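Local coordinates for protein tetR-family transcriptional regulator (Streptomyces coelicolor A3, PDB 2QIB) that probably binds DNA through an N-terminal helix-turn-helix domain and regulates transcription, at the interface of chains A and B. Numbering follows the deposited sequence. Chains: chain A/B, tetR-family transcriptional regulator.

Contact 1: the interface of chains A and B. Residues chain A 163, 166-167, 173, 178, 181; chain B 151, 154-155.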
loop_
_atom_site.group_PDB
_atom_site.type_symbol
_atom_site.label_atom_id
_atom_site.label_comp_id
_atom_site.label_asym_id
_atom_site.label_seq_id
_atom_site.Cartn_x
_atom_site.Cartn_y
_atom_site.Cartn_z
ATOM N N THR A 163 1.887 6.594 1.188
ATOM C CA THR A 163 2.447 7.939 1.164
ATOM C C THR A 163 2.011 8.705 2.416
ATOM O O THR A 163 2.844 9.359 3.059
ATOM C CB THR A 163 2.068 8.677 -0.129
ATOM O OG1 THR A 163 2.700 8.019 -1.246
ATOM C CG2 THR A 163 2.528 10.125 -0.113
ATOM N N LEU A 166 3.786 7.243 5.497
ATOM C CA LEU A 166 5.189 7.598 5.531
ATOM C C LEU A 166 5.337 9.079 5.874
ATOM O O LEU A 166 6.309 9.468 6.550
ATOM C CB LEU A 166 5.867 7.258 4.183
ATOM C CG LEU A 166 5.986 5.737 3.951
ATOM C CD1 LEU A 166 6.212 5.404 2.458
ATOM C CD2 LEU A 166 7.129 5.132 4.852
ATOM N N TRP A 167 4.380 9.901 5.410
ATOM C CA TRP A 167 4.386 11.345 5.702
ATOM C C TRP A 167 4.307 11.559 7.221
ATOM O O TRP A 167 5.136 12.290 7.801
ATOM C CB TRP A 167 3.268 12.074 4.975
ATOM C CG TRP A 167 3.107 13.488 5.455
ATOM C CD1 TRP A 167 3.993 14.528 5.318
ATOM C CD2 TRP A 167 1.996 13.993 6.202
ATOM N NE1 TRP A 167 3.455 15.688 5.894
ATOM C CE2 TRP A 167 2.241 15.367 6.453
ATOM C CE3 TRP A 167 0.783 13.423 6.633
ATOM C CZ2 TRP A 167 1.314 16.176 7.151
ATOM C CZ3 TRP A 167 -0.134 14.217 7.338
ATOM C CH2 TRP A 167 0.133 15.578 7.573
ATOM N N ILE A 173 8.647 15.937 4.885
ATOM C CA ILE A 173 8.313 16.469 3.554
ATOM C C ILE A 173 6.974 17.177 3.684
ATOM O O ILE A 173 6.052 16.601 4.246
ATOM C CB ILE A 173 8.183 15.316 2.522
ATOM C CG1 ILE A 173 9.451 14.441 2.547
ATOM C CG2 ILE A 173 7.812 15.867 1.134
ATOM C CD1 ILE A 173 9.331 13.140 1.813
ATOM N N LEU A 178 3.504 16.437 -1.219
ATOM C CA LEU A 178 3.016 15.035 -1.337
ATOM C C LEU A 178 1.653 14.937 -2.048
ATOM O O LEU A 178 1.372 13.957 -2.763
ATOM C CB LEU A 178 3.020 14.358 0.017
ATOM C CG LEU A 178 4.466 14.144 0.539
ATOM C CD1 LEU A 178 4.398 13.404 1.902
ATOM C CD2 LEU A 178 5.479 13.426 -0.404
ATOM N N GLN A 181 2.487 15.428 -5.577
ATOM C CA GLN A 181 3.166 14.181 -5.961
ATOM C C GLN A 181 2.201 13.039 -6.232
ATOM O O GLN A 181 2.356 12.346 -7.249
ATOM C CB GLN A 181 4.136 13.785 -4.865
ATOM C CG GLN A 181 4.987 12.503 -5.221
ATOM C CD GLN A 181 6.252 12.452 -4.429
ATOM O OE1 GLN A 181 7.164 13.241 -4.685
ATOM N NE2 GLN A 181 6.362 11.481 -3.512
ATOM N N LEU B 151 10.830 7.826 1.101
ATOM C CA LEU B 151 9.411 7.721 0.829
ATOM C C LEU B 151 9.161 7.095 -0.546
ATOM O O LEU B 151 8.294 6.246 -0.673
ATOM C CB LEU B 151 8.717 9.079 0.993
ATOM C CG LEU B 151 7.180 9.052 0.913
ATOM C CD1 LEU B 151 6.584 10.133 1.807
ATOM C CD2 LEU B 151 6.760 9.228 -0.537
ATOM N N ARG B 154 10.021 3.196 -0.161
ATOM C CA ARG B 154 9.031 2.485 0.652
ATOM C C ARG B 154 7.649 2.464 -0.016
ATOM O O ARG B 154 6.925 1.427 0.045
ATOM C CB ARG B 154 9.020 3.031 2.080
ATOM C CG ARG B 154 10.393 2.899 2.791
ATOM C CD ARG B 154 10.144 2.920 4.271
ATOM N NE ARG B 154 11.361 2.858 5.080
ATOM C CZ ARG B 154 11.925 1.731 5.515
ATOM N NH1 ARG B 154 11.434 0.529 5.176
ATOM N NH2 ARG B 154 13.010 1.811 6.272
ATOM N N SER B 155 7.297 3.562 -0.698
ATOM C CA SER B 155 5.979 3.660 -1.332
ATOM C C SER B 155 5.963 2.718 -2.537
ATOM O O SER B 155 4.954 2.054 -2.799
ATOM C CB SER B 155 5.625 5.091 -1.740
ATOM O OG SER B 155 6.388 5.508 -2.831
#
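B:Leu151 points across the dimer interface with CG anti to its backbone N (chi1 -172°), and A:Leu166 answers with CG swung to lie beside its own backbone N (chi1 -69°). Those two torsions send the B:Leu151 isobutyl group between helices 147-168 and 175-194 of chain A, while the forked end of A:Leu166 is left to reach the partner helix. Of the residues in this patch B:Leu151 buries the most surface, 107 Å², and its two methyls do different jobs.

The methyl CD1 of B:Leu151 makes most of these contacts: it meets A:Leu166 CB at 3.8 Å on one side and the methyl CD1 of A:Leu178 at 3.9 Å ahead, the latter pair of side chains running tip to tip. A:Ile173, in the loop that joins the two chain A helices, crosses B:Leu151 obliquely and sets its terminal methyl CD1 4.1 Å from B:Leu151 CD1. The other methyl, B:Leu151 CD2, turns toward A:Gln181, whose side chain slides past in the opposite direction and brings its amide nitrogen NE2 to 3.8 Å, a packing contact and not a bond. The A:Trp167 ring stays within chain A, its edge turned in plane to the backbone O of A:Ile173.

A:Leu166 in turn packs at about a right angle against the aliphatic stretch of B:Arg154. A:Leu166 CD1 rests on B:Arg154 CB at 3.7 Å, and A:Leu166 CD2 lies 3.8 Å from B:Arg154 CD. The extended chain of that arginine carries its guanidinium past the leucine, so methylenes rather than charge make this contact.

The patch is part of a two-fold helix packing of the kind by which TetR-family regulators usually dimerise. At its margin, B:Ser155 CB lies 4.2 Å from the hydroxyl OG1 of A:Thr163.

Contact 2: the interface of chains A and B. Residues chain A 225, 228, 230; chain B 213, 217-218, 221-222, 225.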
loop_
_atom_site.group_PDB
_atom_site.type_symbol
_atom_site.label_atom_id
_atom_site.label_comp_id
_atom_site.label_asym_id
_atom_site.label_seq_id
_atom_site.Cartn_x
_atom_site.Cartn_y
_atom_site.Cartn_z
ATOM N N LEU A 225 11.849 16.863 -18.900
ATOM C CA LEU A 225 12.669 17.131 -20.069
ATOM C C LEU A 225 13.933 17.868 -19.637
ATOM O O LEU A 225 15.038 17.518 -20.074
ATOM C CB LEU A 225 11.871 17.909 -21.128
ATOM C CG LEU A 225 10.843 17.039 -21.871
ATOM C CD1 LEU A 225 9.891 17.956 -22.708
ATOM C CD2 LEU A 225 11.534 15.963 -22.740
ATOM N N SER A 228 16.367 15.605 -17.905
ATOM C CA SER A 228 17.015 14.734 -18.901
ATOM C C SER A 228 18.087 15.465 -19.711
ATOM O O SER A 228 18.954 14.825 -20.339
ATOM C CB SER A 228 15.976 14.151 -19.861
ATOM O OG SER A 228 15.009 13.398 -19.160
ATOM N N ARG A 230 17.828 17.096 -22.503
ATOM C CA ARG A 230 17.724 16.840 -23.933
ATOM C C ARG A 230 18.177 18.063 -24.778
ATOM O O ARG A 230 18.084 19.215 -24.331
ATOM C CB ARG A 230 16.275 16.516 -24.264
ATOM C CG ARG A 230 16.106 15.301 -25.149
ATOM C CD ARG A 230 15.692 14.092 -24.319
ATOM N NE ARG A 230 14.420 13.574 -24.814
ATOM C CZ ARG A 230 13.731 12.561 -24.289
ATOM N NH1 ARG A 230 14.173 11.890 -23.226
ATOM N NH2 ARG A 230 12.582 12.218 -24.848
ATOM N N GLU B 213 18.811 5.462 -23.806
ATOM C CA GLU B 213 17.528 6.080 -24.144
ATOM C C GLU B 213 17.077 5.665 -25.550
ATOM O O GLU B 213 17.864 5.674 -26.501
ATOM C CB GLU B 213 17.602 7.608 -24.035
ATOM C CG GLU B 213 16.235 8.294 -23.984
ATOM C CD GLU B 213 16.214 9.633 -24.711
ATOM O OE1 GLU B 213 16.739 10.632 -24.168
ATOM O OE2 GLU B 213 15.658 9.684 -25.829
ATOM N N PHE B 217 13.549 5.245 -17.476
ATOM C CA PHE B 217 13.343 6.686 -17.299
ATOM C C PHE B 217 13.117 7.393 -18.640
ATOM O O PHE B 217 12.117 8.104 -18.803
ATOM C CB PHE B 217 14.481 7.341 -16.500
ATOM C CG PHE B 217 14.308 8.834 -16.298
ATOM C CD1 PHE B 217 13.388 9.328 -15.371
ATOM C CD2 PHE B 217 15.061 9.742 -17.043
ATOM C CE1 PHE B 217 13.226 10.711 -15.188
ATOM C CE2 PHE B 217 14.911 11.124 -16.867
ATOM C CZ PHE B 217 13.991 11.608 -15.938
ATOM N N GLY B 218 14.023 7.173 -19.597
ATOM C CA GLY B 218 13.916 7.781 -20.930
ATOM C C GLY B 218 12.622 7.447 -21.654
ATOM O O GLY B 218 11.992 8.318 -22.263
ATOM N N VAL B 221 9.717 9.344 -20.053
ATOM C CA VAL B 221 9.730 10.752 -20.461
ATOM C C VAL B 221 9.177 10.894 -21.886
ATOM O O VAL B 221 8.354 11.772 -22.158
ATOM C CB VAL B 221 11.144 11.367 -20.300
ATOM C CG1 VAL B 221 11.192 12.789 -20.835
ATOM C CG2 VAL B 221 11.573 11.317 -18.817
ATOM N N ASP B 222 9.608 9.997 -22.769
ATOM C CA ASP B 222 9.056 9.895 -24.120
ATOM C C ASP B 222 7.545 9.646 -24.114
ATOM O O ASP B 222 6.801 10.297 -24.850
ATOM C CB ASP B 222 9.780 8.796 -24.901
ATOM C CG ASP B 222 11.209 9.181 -25.262
ATOM O OD1 ASP B 222 11.477 10.386 -25.421
ATOM O OD2 ASP B 222 12.064 8.278 -25.395
ATOM N N LEU B 225 5.588 12.593 -22.924
ATOM C CA LEU B 225 5.619 13.532 -24.038
ATOM C C LEU B 225 4.538 13.107 -25.039
ATOM O O LEU B 225 3.658 13.898 -25.372
ATOM C CB LEU B 225 7.008 13.531 -24.691
ATOM C CG LEU B 225 7.818 14.823 -24.830
ATOM C CD1 LEU B 225 8.994 14.575 -25.772
ATOM C CD2 LEU B 225 6.990 16.038 -25.284
#
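A:Arg230 reaches over from the C-terminal end of chain A and brings its guanidinium to two acidic side chains of chain B, NH1 toward B:Glu213 and NH2 toward B:Asp222. It hides 92 Å² against the partner, more than any other residue here. Its chain bends at chi2 (101°) and again at chi3 (122°), which folds the guanidinium back over A:Leu225, whose CD2 lies against one face near the rim.

The opposite face takes B:Glu213: carboxylate oxygen OE2 sits 3.7 Å above the centre of the A:Arg230 guanidinium plane, while OE1 forms a salt bridge with A:Arg230 NH1 at 3.0 Å. The two flat groups are 34° apart and the N-H is aimed away from the oxygen, so the attraction is one of charge, without a directed hydrogen bond. With an alanine in place of B:Glu213 the carboxylate over that face is gone, and A:Arg230 NH1 would probably be left without this charge partner and the guanidinium freer to swing away. B:Asp222 pairs with the NH2 end, but its OD1 is modelled too close for the detail of that salt bridge to be trusted.

A:Leu225 supplies the apolar part. A:Leu225 CD2 packs on B:Val221 CG1 at 3.7 Å and, more loosely and nearly at a right angle, on the methyl CD1 of B:Leu225 at 4.2 Å. Near the helix end, the hydroxyl OG of A:Ser228 lies 3.2 Å from CE2 of the B:Phe217 ring.

The patch is likely to help hold the C-terminal ends of the two subunits together in the dimer. In the fold, this is where the last helices meet: helix 216-228 of chain A and its following tail lie against helix 216-227 of chain B, with B:Glu213 in the loop leading into it.

About 24 Å separates the centres of contact 1 and contact 2, and they share no residue. Contact 1 draws on helices 147-168 and 175-194 with the loop between them, whereas contact 2 uses the last helix, 216-228, and the segments flanking it. Both belong to one two-fold interface, so each recurs with the chains exchanged. Contact 1 is largely apolar; contact 2 combines charge pairing with apolar packing. Together they join the subunits at separate points, which would probably help fix their relative orientation and hence the spacing of the two N-terminal DNA-binding domains.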